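Uncharacterized protein yedD (Klebsiella pneumoniae subsp. pneumoniae, PDB 4HWM) is a lipoprotein of unknown function belonging to the YedD-like family, whose polypeptide chain folds into a small antiparallel beta barrel. Local coordinates at residues F52-Q56 with Y95-T99. Numbering follows the deposited sequence.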
loop_
_atom_site.group_PDB
_atom_site.type_symbol
_atom_site.label_atom_id
_atom_site.label_comp_id
_atom_site.label_asym_id
_atom_site.label_seq_id
_atom_site.Cartn_x
_atom_site.Cartn_y
_atom_site.Cartn_z
ATOM N N PHE A 52 2.384 3.194 0.582
ATOM C CA PHE A 52 3.594 2.576 0.038
ATOM C C PHE A 52 3.292 1.134 -0.273
ATOM O O PHE A 52 2.895 0.379 0.630
ATOM C CB PHE A 52 4.721 2.666 1.074
ATOM C CG PHE A 52 6.107 2.451 0.518
ATOM C CD1 PHE A 52 6.641 3.338 -0.392
ATOM C CD2 PHE A 52 6.871 1.367 0.917
ATOM C CE1 PHE A 52 7.941 3.165 -0.855
ATOM C CE2 PHE A 52 8.142 1.177 0.438
ATOM C CZ PHE A 52 8.668 2.056 -0.470
ATOM N N ASP A 53 3.458 0.768 -1.543
ATOM C CA ASP A 53 3.110 -0.575 -2.059
ATOM C C ASP A 53 4.445 -1.255 -2.335
ATOM O O ASP A 53 5.169 -0.780 -3.208
ATOM C CB ASP A 53 2.260 -0.392 -3.324
ATOM C CG ASP A 53 1.913 -1.693 -4.031
ATOM O OD1 ASP A 53 2.667 -2.669 -3.931
ATOM O OD2 ASP A 53 0.879 -1.700 -4.714
ATOM N N CYS A 54 4.776 -2.298 -1.558
ATOM C CA CYS A 54 6.103 -2.928 -1.625
ATOM C C CYS A 54 5.912 -4.408 -1.811
ATOM O O CYS A 54 5.285 -5.057 -0.986
ATOM C CB CYS A 54 6.881 -2.625 -0.346
ATOM S SG CYS A 54 8.553 -3.239 -0.321
ATOM N N ARG A 55 6.432 -4.939 -2.904
ATOM C CA ARG A 55 6.268 -6.350 -3.230
ATOM C C ARG A 55 7.638 -6.945 -3.452
ATOM O O ARG A 55 8.500 -6.293 -3.995
ATOM C CB ARG A 55 5.413 -6.494 -4.463
ATOM C CG ARG A 55 4.095 -5.777 -4.287
ATOM C CD ARG A 55 3.187 -6.005 -5.412
ATOM N NE ARG A 55 2.123 -5.010 -5.475
ATOM C CZ ARG A 55 1.013 -5.100 -6.183
ATOM N NH1 ARG A 55 0.773 -6.160 -6.951
ATOM N NH2 ARG A 55 0.163 -4.087 -6.160
ATOM N N GLN A 56 7.842 -8.174 -3.020
ATOM C CA GLN A 56 9.168 -8.757 -3.049
ATOM C C GLN A 56 9.127 -10.251 -3.304
ATOM O O GLN A 56 8.238 -10.972 -2.840
ATOM C CB GLN A 56 9.891 -8.497 -1.738
ATOM C CG GLN A 56 9.240 -9.064 -0.516
ATOM C CD GLN A 56 9.932 -8.625 0.731
ATOM O OE1 GLN A 56 11.011 -9.161 1.077
ATOM N NE2 GLN A 56 9.340 -7.678 1.433
ATOM N N TYR A 95 -6.720 -5.975 -1.978
ATOM C CA TYR A 95 -5.921 -4.987 -2.653
ATOM C C TYR A 95 -5.227 -5.632 -3.848
ATOM O O TYR A 95 -4.465 -6.578 -3.682
ATOM C CB TYR A 95 -4.872 -4.432 -1.687
ATOM C CG TYR A 95 -3.946 -3.446 -2.323
ATOM C CD1 TYR A 95 -4.411 -2.199 -2.729
ATOM C CD2 TYR A 95 -2.589 -3.708 -2.452
ATOM C CE1 TYR A 95 -3.575 -1.286 -3.298
ATOM C CE2 TYR A 95 -1.749 -2.795 -3.025
ATOM C CZ TYR A 95 -2.232 -1.589 -3.453
ATOM O OH TYR A 95 -1.443 -0.656 -4.024
ATOM N N ASP A 96 -5.484 -5.086 -5.026
ATOM C CA ASP A 96 -4.888 -5.541 -6.285
ATOM C C ASP A 96 -4.873 -7.071 -6.410
ATOM O O ASP A 96 -3.849 -7.680 -6.679
ATOM C CB ASP A 96 -3.502 -4.927 -6.470
ATOM C CG ASP A 96 -2.991 -5.045 -7.895
ATOM O OD1 ASP A 96 -3.808 -5.200 -8.838
ATOM O OD2 ASP A 96 -1.756 -5.008 -8.056
ATOM N N ARG A 97 -6.019 -7.682 -6.177
ATOM C CA ARG A 97 -6.220 -9.115 -6.391
ATOM C C ARG A 97 -5.514 -9.999 -5.355
ATOM O O ARG A 97 -5.377 -11.214 -5.538
ATOM C CB ARG A 97 -5.853 -9.509 -7.852
ATOM C CG ARG A 97 -6.612 -8.646 -8.887
ATOM C CD ARG A 97 -6.356 -8.984 -10.370
ATOM N NE ARG A 97 -5.008 -8.582 -10.763
ATOM C CZ ARG A 97 -3.947 -9.398 -10.829
ATOM N NH1 ARG A 97 -4.055 -10.695 -10.568
ATOM N NH2 ARG A 97 -2.774 -8.911 -11.168
HETATM N N MSE A 98 -5.160 -9.404 -4.224
HETATM C CA MSE A 98 -4.535 -10.094 -3.114
HETATM C C MSE A 98 -5.265 -9.816 -1.819
HETATM O O MSE A 98 -6.105 -8.918 -1.752
HETATM C CB MSE A 98 -3.102 -9.612 -2.934
HETATM C CG MSE A 98 -2.238 -9.753 -4.196
HETATM SE SE MSE A 98 -0.483 -9.048 -4.039
HETATM C CE MSE A 98 -0.964 -7.157 -4.015
ATOM N N THR A 99 -4.939 -10.603 -0.813
ATOM C CA THR A 99 -5.461 -10.404 0.547
ATOM C C THR A 99 -4.286 -10.125 1.451
ATOM O O THR A 99 -3.343 -10.913 1.517
ATOM C CB THR A 99 -6.202 -11.644 1.053
ATOM O OG1 THR A 99 -7.324 -11.901 0.189
ATOM C CG2 THR A 99 -6.736 -11.439 2.482
HETATM O O HOH W 1 -1.387 -8.311 -7.837
#
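A salt-bridge network across an antiparallel beta barrel, its Arg55-Asp96 part still partly exposed, joins strand 50-56 to segment 95-99, which holds a hairpin turn. The two backbones are not sheet neighbours: the closest CA atoms, of Asp53 and Tyr95, stand 10.1 Å apart, so side chains pointing into the space between them make the contact. Arg55 is central. Arg55 NE meets Asp53 OD1 and Arg55 NH2 meets Asp53 OD2, each at 2.9 Å and nearly linear, a bidentate pair within one strand; Arg55 NH1 and NH2 also donate to Asp96 OD2, at 3.0 and 2.9 Å respectively, near the guanidinium plane. Asp96 sits in a type I' turn from Tyr95 to Met98, closed by Tyr95 N to Met98 O and Met98 N to Tyr95 O (3.0 Å each), that links strands 92-95 and 98-103 as a beta hairpin. Tyr95 OH donates to Asp53 OD2 at 2.6 Å and also hydrogen-bonds Asn76. Over one guanidinium face lies selenomethionine Met98, its CE 3.6 Å from Arg55 NH1. Facing away, Phe52 packs against helix 108-118, to which Cys54 is disulfide-bonded through Cys110.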